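Local structure of Alpha/beta hydrolase (Pseudomonas aeruginosa PAO1, 4R1D) at residues N157-R162 against R196-Q201; E191-R196 against I555-D560; S174-Q179 against V186-E191; F233-C238 against E243-M248. The protein probably acts as a lipase delivered by the H2 type VI secretion system, binds calcium, and forms a complex with the immunity protein Tli4. All coordinates share one frame; numbering follows the deposited sequence. Where two conformers were deposited one is given.

Interaction 1 of 4, residues N157-R162 against R196-Q201; sequences NIVSRR and RASRYQ
A197 makes the first touch: its CB methyl meets the CD1 methyl of I158 tip to tip, 4.1 Å apart. I158 gets there with CG1 anti to its carbonyl carbon (chi1 -49°) and an extended chain beyond, which carries CD1 away from its own backbone and over to the last turn of helix 191-197. I553 of helix 542-556 packs on both residues and backs this apolar pair.

S198 comes next and carries more of the contact. Its CB lies 4.1 Å from I158 CB and reaches V159 as well, where CG2 approaches S198 CB to 3.7 Å. The hydroxyl lies along the same valine at 3.7 Å from OG to V159 CG2, but this is plain packing. With chi1 at 75°, OG is turned back over the helix and hydrogen-bonds to the carbonyl oxygen of L195, so its hydroxyl is taken up by the helix just before it, and V159 packs against both CB and OG without a polar bond.

The chain runs on through a type I turn from A197 to Y200, closed by Y200 N to A197 O at 3.0 Å. The turn feeds strand 201-206, an edge strand of the parallel sheet in this alpha/beta-hydrolase fold, which brings the calcium ligands F202 and D203. On the other segment D156, also a calcium ligand, directly precedes N157, and the I158 side chain lies about 4 Å from that of F202.

The Y200 ring packs on T556, with the A197 carbonyl oxygen at its edge, in plane.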
loop_
_atom_site.group_PDB
_atom_site.type_symbol
_atom_site.label_atom_id
_atom_site.label_comp_id
_atom_site.label_asym_id
_atom_site.label_seq_id
_atom_site.Cartn_x
_atom_site.Cartn_y
_atom_site.Cartn_z
ATOM N N ASN A 157 -1.289 27.366 19.513
ATOM C CA ASN A 157 -2.084 28.206 20.394
ATOM C C ASN A 157 -2.166 27.667 21.821
ATOM O O ASN A 157 -3.252 27.362 22.297
ATOM C CB ASN A 157 -3.490 28.373 19.817
ATOM C CG ASN A 157 -3.495 29.204 18.542
ATOM O OD1 ASN A 157 -3.443 30.437 18.594
ATOM N ND2 ASN A 157 -3.531 28.534 17.388
ATOM N N ILE A 158 -1.021 27.563 22.493
ATOM C CA ILE A 158 -0.995 27.023 23.857
ATOM C C ILE A 158 -1.107 28.135 24.890
ATOM O O ILE A 158 -1.976 28.105 25.767
ATOM C CB ILE A 158 0.283 26.196 24.131
ATOM C CG1 ILE A 158 0.520 25.196 23.000
ATOM C CG2 ILE A 158 0.176 25.469 25.477
ATOM C CD1 ILE A 158 1.706 24.243 23.226
ATOM N N VAL A 159 -0.222 29.115 24.771
ATOM C CA VAL A 159 -0.227 30.263 25.660
ATOM C C VAL A 159 -0.277 31.519 24.816
ATOM O O VAL A 159 0.480 31.655 23.858
ATOM C CB VAL A 159 1.041 30.312 26.532
ATOM C CG1 VAL A 159 1.108 31.637 27.298
ATOM C CG2 VAL A 159 1.068 29.130 27.490
ATOM N N SER A 160 -1.164 32.440 25.170
ATOM C CA SER A 160 -1.138 33.773 24.572
ATOM C C SER A 160 -1.373 34.812 25.660
ATOM O O SER A 160 -2.244 34.634 26.509
ATOM C CB SER A 160 -2.206 33.896 23.476
ATOM O OG SER A 160 -2.235 35.215 22.964
ATOM N N ARG A 161 -0.586 35.879 25.648
ATOM C CA ARG A 161 -0.770 36.972 26.599
ATOM C C ARG A 161 -0.817 36.463 28.039
ATOM O O ARG A 161 -1.630 36.922 28.850
ATOM C CB ARG A 161 -2.032 37.756 26.248
ATOM C CG ARG A 161 -1.960 38.335 24.848
ATOM C CD ARG A 161 -3.203 39.111 24.469
ATOM N NE ARG A 161 -3.005 39.809 23.202
ATOM C CZ ARG A 161 -2.398 40.985 23.090
ATOM N NH1 ARG A 161 -1.932 41.600 24.170
ATOM N NH2 ARG A 161 -2.259 41.548 21.897
ATOM N N ARG A 162 0.061 35.513 28.331
ATOM C CA ARG A 162 0.220 34.943 29.667
ATOM C C ARG A 162 -1.032 34.249 30.197
ATOM O O ARG A 162 -1.258 34.194 31.406
ATOM C CB ARG A 162 0.744 36.003 30.647
ATOM C CG ARG A 162 2.058 36.622 30.190
ATOM C CD ARG A 162 2.629 37.595 31.215
ATOM N NE ARG A 162 2.734 36.993 32.542
ATOM C CZ ARG A 162 3.556 35.997 32.860
ATOM N NH1 ARG A 162 4.353 35.462 31.938
ATOM N NH2 ARG A 162 3.568 35.524 34.103
ATOM N N ARG A 196 6.277 25.744 29.249
ATOM C CA ARG A 196 7.492 25.265 28.627
ATOM C C ARG A 196 7.222 24.899 27.170
ATOM O O ARG A 196 7.999 25.232 26.284
ATOM C CB ARG A 196 8.030 24.047 29.366
ATOM C CG ARG A 196 9.168 23.363 28.634
ATOM C CD ARG A 196 10.360 24.299 28.469
ATOM N NE ARG A 196 11.608 23.795 29.048
ATOM C CZ ARG A 196 11.710 22.830 29.962
ATOM N NH1 ARG A 196 10.633 22.228 30.454
ATOM N NH2 ARG A 196 12.909 22.473 30.399
ATOM N N ALA A 197 6.128 24.191 26.931
ATOM C CA ALA A 197 5.858 23.709 25.584
ATOM C C ALA A 197 5.598 24.882 24.650
ATOM O O ALA A 197 5.931 24.829 23.466
ATOM C CB ALA A 197 4.687 22.738 25.589
ATOM N N SER A 198 5.016 25.953 25.187
ATOM C CA SER A 198 4.652 27.112 24.373
ATOM C C SER A 198 5.875 27.852 23.837
ATOM O O SER A 198 5.758 28.727 22.988
ATOM C CB SER A 198 3.766 28.081 25.157
ATOM O OG SER A 198 4.525 28.824 26.104
ATOM N N ARG A 199 7.050 27.498 24.337
ATOM C CA ARG A 199 8.278 28.115 23.861
ATOM C C ARG A 199 8.703 27.575 22.505
ATOM O O ARG A 199 9.580 28.145 21.855
ATOM C CB ARG A 199 9.384 27.960 24.901
ATOM C CG ARG A 199 9.001 28.628 26.218
ATOM C CD ARG A 199 10.178 28.766 27.157
ATOM N NE ARG A 199 10.022 27.983 28.382
ATOM C CZ ARG A 199 9.574 28.464 29.539
ATOM N NH1 ARG A 199 9.225 29.742 29.645
ATOM N NH2 ARG A 199 9.474 27.663 30.594
ATOM N N TYR A 200 8.064 26.490 22.070
ATOM C CA TYR A 200 8.417 25.847 20.803
ATOM C C TYR A 200 7.392 26.106 19.707
ATOM O O TYR A 200 6.220 26.312 19.992
ATOM C CB TYR A 200 8.566 24.340 20.995
ATOM C CG TYR A 200 9.680 23.967 21.925
ATOM C CD1 TYR A 200 10.964 23.735 21.448
ATOM C CD2 TYR A 200 9.454 23.863 23.290
ATOM C CE1 TYR A 200 11.993 23.395 22.309
ATOM C CE2 TYR A 200 10.471 23.525 24.151
ATOM C CZ TYR A 200 11.736 23.296 23.659
ATOM O OH TYR A 200 12.740 22.959 24.532
ATOM N N GLN A 201 7.843 26.110 18.453
ATOM C CA GLN A 201 6.923 26.207 17.323
ATOM C C GLN A 201 6.733 24.830 16.698
ATOM O O GLN A 201 7.655 24.276 16.086
ATOM C CB GLN A 201 7.433 27.200 16.271
ATOM C CG GLN A 201 7.520 28.647 16.758
ATOM C CD GLN A 201 8.723 28.902 17.656
ATOM O OE1 GLN A 201 9.676 28.127 17.665
ATOM N NE2 GLN A 201 8.680 29.991 18.415
#

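Interaction 2 of 4, residues E191-R196 against I555-D560; sequences EEELLR and ITQLAD
Q557 lays its side chain against one flank of helix 191-197, with E193 and R196, one turn apart, as its partners. The amide carbon CD of Q557 stands 3.6 Å from E193 CB and 3.7 Å from E193 CG, so the glutamate offers its aliphatic stem to the amide. The two side chains cross at about a right angle, and the carboxylate and amide planes are turned 42° apart. R196 runs past Q557 in the opposite direction; the amide end lies at the guanidinium edge, near its plane, although the two planes make an angle of 60°.

Bends place both groups. Q557 folds at chi2 (-49°), which swings its amide toward the helix, while the R196 chain bends at chi2 and chi3 and comes back across the amide. Behind Q557 a type I turn from T556 to A559 follows on from helix 542-556, closed by A559 N to T556 O at 2.9 Å. Further out, W561 packs on R196, and K554 forms a salt bridge with E193 OE2.

With its carboxylate turned to K554, the side chain of E193 meets the glutamine through CB and CG, and this surface contact joins helix 191-197 to the turn after helix 542-556 by polar groups lying along aliphatic stems.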
loop_
_atom_site.group_PDB
_atom_site.type_symbol
_atom_site.label_atom_id
_atom_site.label_comp_id
_atom_site.label_asym_id
_atom_site.label_seq_id
_atom_site.Cartn_x
_atom_site.Cartn_y
_atom_site.Cartn_z
ATOM N N GLU A 191 0.639 23.468 34.527
ATOM C CA GLU A 191 0.806 24.780 33.908
ATOM C C GLU A 191 2.256 25.034 33.496
ATOM O O GLU A 191 2.517 25.636 32.453
ATOM C CB GLU A 191 0.314 25.892 34.850
ATOM C CG GLU A 191 0.275 27.265 34.191
ATOM C CD GLU A 191 -0.216 28.353 35.118
ATOM O OE1 GLU A 191 -0.686 28.035 36.236
ATOM O OE2 GLU A 191 -0.133 29.531 34.723
ATOM N N GLU A 192 3.200 24.589 34.325
ATOM C CA GLU A 192 4.626 24.601 33.965
ATOM C C GLU A 192 4.883 24.013 32.600
ATOM O O GLU A 192 5.582 24.591 31.769
ATOM C CB GLU A 192 5.386 23.654 34.872
ATOM C CG GLU A 192 6.369 24.316 35.653
ATOM C CD GLU A 192 5.670 25.233 36.539
ATOM O OE1 GLU A 192 5.627 26.424 36.199
ATOM O OE2 GLU A 192 5.121 24.730 37.537
ATOM N N GLU A 193 4.373 22.803 32.430
ATOM C CA GLU A 193 4.621 22.018 31.229
ATOM C C GLU A 193 4.100 22.716 29.987
ATOM O O GLU A 193 4.777 22.738 28.955
ATOM C CB GLU A 193 4.019 20.617 31.370
ATOM C CG GLU A 193 4.754 19.754 32.391
ATOM C CD GLU A 193 4.084 18.417 32.613
ATOM O OE1 GLU A 193 2.856 18.330 32.439
ATOM O OE2 GLU A 193 4.794 17.448 32.934
ATOM N N LEU A 194 2.911 23.306 30.085
ATOM C CA LEU A 194 2.355 24.036 28.950
ATOM C C LEU A 194 3.146 25.311 28.670
ATOM O O LEU A 194 3.366 25.682 27.521
ATOM C CB LEU A 194 0.880 24.365 29.183
ATOM C CG LEU A 194 -0.014 23.118 29.258
ATOM C CD1 LEU A 194 -1.386 23.450 29.791
ATOM C CD2 LEU A 194 -0.101 22.446 27.885
ATOM N N LEU A 195 3.571 26.000 29.717
ATOM C CA LEU A 195 4.363 27.199 29.487
ATOM C C LEU A 195 5.656 26.817 28.783
ATOM O O LEU A 195 6.079 27.464 27.825
ATOM C CB LEU A 195 4.664 27.911 30.811
ATOM C CG LEU A 195 5.449 29.224 30.728
ATOM C CD1 LEU A 195 4.781 30.224 29.786
ATOM C CD2 LEU A 195 5.582 29.822 32.130
ATOM N N ARG A 196 6.277 25.744 29.249
ATOM C CA ARG A 196 7.492 25.265 28.627
ATOM C C ARG A 196 7.222 24.899 27.170
ATOM O O ARG A 196 7.999 25.232 26.284
ATOM C CB ARG A 196 8.030 24.047 29.366
ATOM C CG ARG A 196 9.168 23.363 28.634
ATOM C CD ARG A 196 10.360 24.299 28.469
ATOM N NE ARG A 196 11.608 23.795 29.048
ATOM C CZ ARG A 196 11.710 22.830 29.962
ATOM N NH1 ARG A 196 10.633 22.228 30.454
ATOM N NH2 ARG A 196 12.909 22.473 30.399
ATOM N N ILE A 555 6.288 14.688 25.949
ATOM C CA ILE A 555 7.558 14.436 25.278
ATOM C C ILE A 555 8.390 15.715 25.156
ATOM O O ILE A 555 9.609 15.692 25.303
ATOM C CB ILE A 555 7.333 13.810 23.879
ATOM C CG1 ILE A 555 6.758 12.397 24.047
ATOM C CG2 ILE A 555 8.661 13.815 23.056
ATOM C CD1 ILE A 555 6.026 11.826 22.812
ATOM N N THR A 556 7.716 16.819 24.869
ATOM C CA THR A 556 8.345 18.133 24.721
ATOM C C THR A 556 9.136 18.587 25.962
ATOM O O THR A 556 10.114 19.338 25.851
ATOM C CB THR A 556 7.268 19.184 24.343
ATOM O OG1 THR A 556 6.703 18.840 23.070
ATOM C CG2 THR A 556 7.850 20.576 24.260
ATOM N N GLN A 557 8.729 18.126 27.136
ATOM C CA GLN A 557 9.443 18.476 28.365
ATOM C C GLN A 557 10.910 18.034 28.299
ATOM O O GLN A 557 11.772 18.576 28.996
ATOM C CB GLN A 557 8.736 17.888 29.586
ATOM C CG GLN A 557 7.242 18.224 29.667
ATOM C CD GLN A 557 6.946 19.709 29.461
ATOM O OE1 GLN A 557 6.127 20.089 28.611
ATOM N NE2 GLN A 557 7.598 20.554 30.249
ATOM N N LEU A 558 11.188 17.060 27.434
ATOM C CA LEU A 558 12.545 16.541 27.245
ATOM C C LEU A 558 13.395 17.364 26.275
ATOM O O LEU A 558 14.605 17.165 26.186
ATOM C CB LEU A 558 12.491 15.087 26.768
ATOM C CG LEU A 558 11.798 14.156 27.761
ATOM C CD1 LEU A 558 11.622 12.771 27.164
ATOM C CD2 LEU A 558 12.592 14.089 29.067
ATOM N N ALA A 559 12.769 18.278 25.546
ATOM C CA ALA A 559 13.482 19.028 24.522
ATOM C C ALA A 559 14.484 19.955 25.190
ATOM O O ALA A 559 14.181 20.555 26.215
ATOM C CB ALA A 559 12.507 19.825 23.672
ATOM N N ASP A 560 15.680 20.061 24.620
ATOM C CA ASP A 560 16.684 20.967 25.166
ATOM C C ASP A 560 16.401 22.387 24.705
ATOM O O ASP A 560 15.766 22.589 23.669
ATOM C CB ASP A 560 18.088 20.539 24.735
ATOM C CG ASP A 560 18.620 19.381 25.555
ATOM O OD1 ASP A 560 18.504 19.427 26.798
ATOM O OD2 ASP A 560 19.154 18.422 24.957
#

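Interaction 3 of 4, residues S174-Q179 against V186-E191; sequences SPPGDQ and VGPIDE
Within the long loop between strand 163-164 and helix 191-197, a short 3-10 turn at 176-179 packs against the extended run that leads into the helix, and proline meets backbone and proline where they touch. P176 stands on the peptide joining G187 to P188 with the CG-CD edge of its ring. Its CG is 3.5 Å from G187 O and its CD 3.5 Å from P188 N, both carbons standing almost directly above the peptide plane. The two proline rings meet at their CD atoms, with P176 CD 4.0 Å from P188 CD, and a looser apolar touch joins P176 CG to V186 CG2.

Helix 542-556 backs the same place: Y550 packs on P176 and V186, and its OH hydrogen-bonds to G187 O, while K554 NZ bonds to P188 O. Beyond the prolines, D190 takes the N-cap of helix 191-197, its OD1 receiving the E193 N-H.

The turn is braced from within. D178 N donates to P175 O at 2.9 Å, and the Q179 amide reaches back across the turn so that NE2 donates to S174 OG at 3.1 Å, nearly straight at 166° and close to the amide plane.

No direct hydrogen bond links the two segments; a single water does, donating to S174 O at 2.8 Å and accepting from I189 N, also at 2.8 Å.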
loop_
_atom_site.group_PDB
_atom_site.type_symbol
_atom_site.label_atom_id
_atom_site.label_comp_id
_atom_site.label_asym_id
_atom_site.label_seq_id
_atom_site.Cartn_x
_atom_site.Cartn_y
_atom_site.Cartn_z
ATOM N N SER A 174 -6.955 16.975 32.215
ATOM C CA SER A 174 -7.603 15.755 32.689
ATOM C C SER A 174 -6.617 14.751 33.312
ATOM O O SER A 174 -5.539 14.510 32.771
ATOM C CB SER A 174 -8.372 15.118 31.517
ATOM O OG SER A 174 -9.097 13.989 31.938
ATOM N N PRO A 175 -6.970 14.168 34.475
ATOM C CA PRO A 175 -6.107 13.096 34.986
ATOM C C PRO A 175 -6.042 11.972 33.962
ATOM O O PRO A 175 -7.079 11.580 33.455
ATOM C CB PRO A 175 -6.852 12.630 36.239
ATOM C CG PRO A 175 -7.591 13.862 36.697
ATOM C CD PRO A 175 -8.030 14.536 35.430
ATOM N N PRO A 176 -4.837 11.468 33.649
ATOM C CA PRO A 176 -4.703 10.440 32.609
ATOM C C PRO A 176 -5.605 9.225 32.830
ATOM O O PRO A 176 -6.092 8.650 31.862
ATOM C CB PRO A 176 -3.224 10.049 32.686
ATOM C CG PRO A 176 -2.542 11.278 33.222
ATOM C CD PRO A 176 -3.533 11.929 34.156
ATOM N N GLY A 177 -5.853 8.858 34.085
ATOM C CA GLY A 177 -6.716 7.724 34.369
ATOM C C GLY A 177 -8.130 7.919 33.853
ATOM O O GLY A 177 -8.792 6.971 33.425
ATOM N N ASP A 178 -8.593 9.161 33.904
ATOM C CA ASP A 178 -9.922 9.509 33.431
ATOM C C ASP A 178 -10.021 9.197 31.934
ATOM O O ASP A 178 -11.113 8.960 31.414
ATOM C CB ASP A 178 -10.172 11.002 33.636
ATOM C CG ASP A 178 -10.468 11.368 35.090
ATOM O OD1 ASP A 178 -10.318 10.511 35.977
ATOM O OD2 ASP A 178 -10.849 12.536 35.329
ATOM N N GLN A 179 -8.871 9.224 31.259
ATOM C CA GLN A 179 -8.786 9.034 29.803
ATOM C C GLN A 179 -8.456 7.579 29.447
ATOM O O GLN A 179 -8.185 7.250 28.281
ATOM C CB GLN A 179 -7.698 9.934 29.207
ATOM C CG GLN A 179 -7.899 11.428 29.425
ATOM C CD GLN A 179 -8.957 12.023 28.513
ATOM O OE1 GLN A 179 -9.221 11.502 27.425
ATOM N NE2 GLN A 179 -9.565 13.132 28.947
ATOM N N VAL A 186 2.415 8.019 34.484
ATOM C CA VAL A 186 2.401 9.423 34.100
ATOM C C VAL A 186 1.302 10.201 34.804
ATOM O O VAL A 186 0.312 9.637 35.257
ATOM C CB VAL A 186 2.275 9.599 32.574
ATOM C CG1 VAL A 186 3.428 8.922 31.872
ATOM C CG2 VAL A 186 0.947 9.069 32.081
ATOM N N GLY A 187 1.485 11.510 34.910
ATOM C CA GLY A 187 0.522 12.333 35.619
ATOM C C GLY A 187 -0.098 13.356 34.696
ATOM O O GLY A 187 0.236 13.410 33.515
ATOM N N PRO A 188 -1.010 14.177 35.225
ATOM C CA PRO A 188 -1.683 15.173 34.389
ATOM C C PRO A 188 -0.699 16.214 33.887
ATOM O O PRO A 188 0.364 16.398 34.481
ATOM C CB PRO A 188 -2.675 15.828 35.356
ATOM C CG PRO A 188 -2.082 15.603 36.707
ATOM C CD PRO A 188 -1.455 14.246 36.629
ATOM N N ILE A 189 -1.054 16.874 32.790
ATOM C CA ILE A 189 -0.318 18.031 32.320
ATOM C C ILE A 189 -0.517 19.148 33.346
ATOM O O ILE A 189 -1.613 19.291 33.900
ATOM C CB ILE A 189 -0.852 18.485 30.951
ATOM C CG1 ILE A 189 -0.421 17.503 29.856
ATOM C CG2 ILE A 189 -0.382 19.888 30.615
ATOM C CD1 ILE A 189 -1.249 17.604 28.567
ATOM N N ASP A 190 0.536 19.907 33.616
ATOM C CA ASP A 190 0.426 21.053 34.512
ATOM C C ASP A 190 0.793 22.355 33.814
ATOM O O ASP A 190 1.199 22.360 32.647
ATOM C CB ASP A 190 1.214 20.851 35.824
ATOM C CG ASP A 190 2.724 20.871 35.640
ATOM O OD1 ASP A 190 3.243 21.498 34.686
ATOM O OD2 ASP A 190 3.417 20.260 36.485
ATOM N N GLU A 191 0.639 23.468 34.527
ATOM C CA GLU A 191 0.806 24.780 33.908
ATOM C C GLU A 191 2.256 25.034 33.496
ATOM O O GLU A 191 2.517 25.636 32.453
ATOM C CB GLU A 191 0.314 25.892 34.850
ATOM C CG GLU A 191 0.275 27.265 34.191
ATOM C CD GLU A 191 -0.216 28.353 35.118
ATOM O OE1 GLU A 191 -0.686 28.035 36.236
ATOM O OE2 GLU A 191 -0.133 29.531 34.723
HETATM O O HOH W 1 -3.448 15.960 31.711
#

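Interaction 4 of 4, residues F233-C238 against E243-M248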
loop_
_atom_site.group_PDB
_atom_site.type_symbol
_atom_site.label_atom_id
_atom_site.label_comp_id
_atom_site.label_asym_id
_atom_site.label_seq_id
_atom_site.Cartn_x
_atom_site.Cartn_y
_atom_site.Cartn_z
ATOM N N PHE A 233 14.033 22.426 5.336
ATOM C CA PHE A 233 13.137 23.574 5.341
ATOM C C PHE A 233 13.490 24.534 6.485
ATOM O O PHE A 233 13.555 25.744 6.278
ATOM C CB PHE A 233 11.665 23.155 5.432
ATOM C CG PHE A 233 10.727 24.312 5.667
ATOM C CD1 PHE A 233 10.236 25.053 4.601
ATOM C CD2 PHE A 233 10.354 24.674 6.953
ATOM C CE1 PHE A 233 9.381 26.126 4.810
ATOM C CE2 PHE A 233 9.496 25.749 7.170
ATOM C CZ PHE A 233 9.011 26.476 6.095
ATOM N N TYR A 234 13.707 24.003 7.688
ATOM C CA TYR A 234 14.017 24.859 8.837
ATOM C C TYR A 234 15.429 25.432 8.742
ATOM O O TYR A 234 15.665 26.573 9.146
ATOM C CB TYR A 234 13.792 24.128 10.168
ATOM C CG TYR A 234 12.339 23.792 10.347
ATOM C CD1 TYR A 234 11.422 24.770 10.715
ATOM C CD2 TYR A 234 11.866 22.512 10.092
ATOM C CE1 TYR A 234 10.076 24.474 10.848
ATOM C CE2 TYR A 234 10.529 22.214 10.217
ATOM C CZ TYR A 234 9.643 23.188 10.596
ATOM O OH TYR A 234 8.307 22.871 10.719
ATOM N N GLN A 235 16.356 24.657 8.188
ATOM C CA GLN A 235 17.707 25.179 7.974
ATOM C C GLN A 235 17.615 26.480 7.184
ATOM O O GLN A 235 18.175 27.503 7.582
ATOM C CB GLN A 235 18.594 24.176 7.230
ATOM C CG GLN A 235 20.063 24.612 7.102
ATOM C CD GLN A 235 20.259 25.794 6.156
ATOM O OE1 GLN A 235 19.773 25.783 5.023
ATOM N NE2 GLN A 235 20.964 26.825 6.625
ATOM N N LYS A 236 16.884 26.437 6.075
ATOM C CA LYS A 236 16.763 27.591 5.197
ATOM C C LYS A 236 15.914 28.697 5.808
ATOM O O LYS A 236 16.275 29.869 5.756
ATOM C CB LYS A 236 16.173 27.174 3.849
ATOM C CG LYS A 236 15.864 28.350 2.945
ATOM C CD LYS A 236 16.288 28.078 1.512
ATOM C CE LYS A 236 16.427 29.385 0.737
ATOM N NZ LYS A 236 17.324 29.246 -0.446
ATOM N N GLU A 237 14.777 28.323 6.377
ATOM C CA GLU A 237 13.823 29.299 6.884
ATOM C C GLU A 237 14.362 30.037 8.105
ATOM O O GLU A 237 14.161 31.244 8.254
ATOM C CB GLU A 237 12.495 28.616 7.228
ATOM C CG GLU A 237 11.373 29.581 7.597
ATOM C CD GLU A 237 10.936 30.442 6.424
ATOM O OE1 GLU A 237 10.799 29.900 5.305
ATOM O OE2 GLU A 237 10.736 31.659 6.625
ATOM N N CYS A 238 15.054 29.305 8.972
ATOM C CA CYS A 238 15.513 29.856 10.239
ATOM C C CYS A 238 16.999 30.193 10.224
ATOM O O CYS A 238 17.548 30.618 11.238
ATOM C CB CYS A 238 15.213 28.883 11.382
ATOM S SG CYS A 238 13.451 28.444 11.572
ATOM N N GLU A 243 25.412 22.789 13.432
ATOM C CA GLU A 243 25.258 22.346 14.819
ATOM C C GLU A 243 23.807 22.445 15.287
ATOM O O GLU A 243 23.277 21.526 15.913
ATOM C CB GLU A 243 26.161 23.135 15.766
ATOM C CG GLU A 243 25.870 22.858 17.245
ATOM C CD GLU A 243 26.765 23.643 18.192
ATOM O OE1 GLU A 243 27.475 24.556 17.727
ATOM O OE2 GLU A 243 26.759 23.347 19.404
ATOM N N GLN A 244 23.174 23.575 14.998
ATOM C CA GLN A 244 21.771 23.769 15.337
ATOM C C GLN A 244 20.887 22.704 14.695
ATOM O O GLN A 244 19.950 22.209 15.310
ATOM C CB GLN A 244 21.308 25.146 14.878
ATOM C CG GLN A 244 21.967 26.290 15.618
ATOM C CD GLN A 244 21.588 27.626 15.029
ATOM O OE1 GLN A 244 21.909 27.919 13.879
ATOM N NE2 GLN A 244 20.896 28.444 15.811
ATOM N N MET A 245 21.186 22.378 13.443
ATOM C CA MET A 245 20.488 21.315 12.738
ATOM C C MET A 245 20.619 20.008 13.479
ATOM O O MET A 245 19.628 19.321 13.748
ATOM C CB MET A 245 21.113 21.111 11.366
ATOM C CG MET A 245 20.161 20.522 10.370
ATOM S SD MET A 245 19.263 21.924 9.704
ATOM C CE MET A 245 20.462 23.214 10.033
ATOM N N ARG A 246 21.863 19.649 13.773
ATOM C CA ARG A 246 22.158 18.403 14.462
ATOM C C ARG A 246 21.402 18.294 15.772
ATOM O O ARG A 246 21.049 17.191 16.194
ATOM C CB ARG A 246 23.658 18.276 14.748
ATOM C CG ARG A 246 24.503 17.967 13.532
ATOM C CD ARG A 246 25.834 17.349 13.962
ATOM N NE ARG A 246 26.516 18.161 14.966
ATOM C CZ ARG A 246 27.264 19.221 14.676
ATOM N NH1 ARG A 246 27.414 19.597 13.412
ATOM N NH2 ARG A 246 27.856 19.911 15.646
ATOM N N ARG A 247 21.158 19.433 16.415
ATOM C CA ARG A 247 20.522 19.445 17.731
ATOM C C ARG A 247 19.003 19.341 17.634
ATOM O O ARG A 247 18.323 19.074 18.627
ATOM C CB ARG A 247 20.906 20.701 18.527
ATOM C CG ARG A 247 22.363 20.753 18.963
ATOM C CD ARG A 247 22.633 21.925 19.906
ATOM N NE ARG A 247 22.148 21.680 21.263
ATOM C CZ ARG A 247 21.046 22.217 21.780
ATOM N NH1 ARG A 247 20.301 23.042 21.056
ATOM N NH2 ARG A 247 20.692 21.932 23.025
ATOM N N MET A 248 18.463 19.550 16.440
ATOM C CA MET A 248 17.010 19.477 16.285
ATOM C C MET A 248 16.479 18.068 16.603
ATOM O O MET A 248 17.159 17.066 16.362
ATOM C CB MET A 248 16.570 19.930 14.890
ATOM C CG MET A 248 16.500 21.454 14.744
ATOM S SD MET A 248 15.840 21.980 13.154
ATOM C CE MET A 248 14.102 21.561 13.347
#
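The hydroxyl of Y234 is gripped twice, by OD2 of the calcium ligand D203 and by NE1 of W205, and the other end of the same side chain carries half of the contact with 243-248. Segment 233-238 lies in the last part of helix 215-238; a short connection leads to helix 242-247, which runs on into strand 250-255 of the parallel sheet, so this is packing between consecutive helices of an alpha/beta-hydrolase domain.

M248 sends its CE methyl to the root of the tyrosine. That methyl is 4.1 Å from Y234 CD2 and about as far from CB and CG, and the two side chains cross at about a right angle. P48 and P50 of strand 48-54 and L240 of the connection pack on both residues and extend the apolar contact. F233 lies on one face of the tyrosine ring, its CD2 3.7 Å above the ring centre. With its ring packed and its hydroxyl bonded twice, Y234 ties this part of the helix to the calcium site, about 7 Å from the ion.

The second touch is on the partly exposed side, where M245 meets the aliphatic part of Q235. The glutamine head is turned elsewhere: NE2 bonds to L240 O, leaving CB and CG to face the thioether. M245 bends at both chi2 and chi3, the latter at an unusual 24°. Its CE lies 3.3 Å from Q235 CG, too short for ordinary packing, so the exact position of that methyl is doubtful; M245 SD lies 3.4 Å from Q235 CB.

In the fold
None of the four contacts lies in the deep core. Interactions 1 and 4 are partly buried, and each borders the calcium site, through I158 near F202 and through Y234 bonded to D203. Interactions 2 and 3 are surface contacts. Helix 191-197 serves interactions 1 and 2, which share R196, and Y200 OH probably hydrogen-bonds to D560 O between them; interaction 3 runs into the start of the same helix, where I189 packs on L194. Interactions 3 and 4 stand about 33 Å apart, centre to centre. Chemistry follows place: methyl and thioether packing in 1 and 4, an amide among charged side chains in 2, prolines and a water in 3.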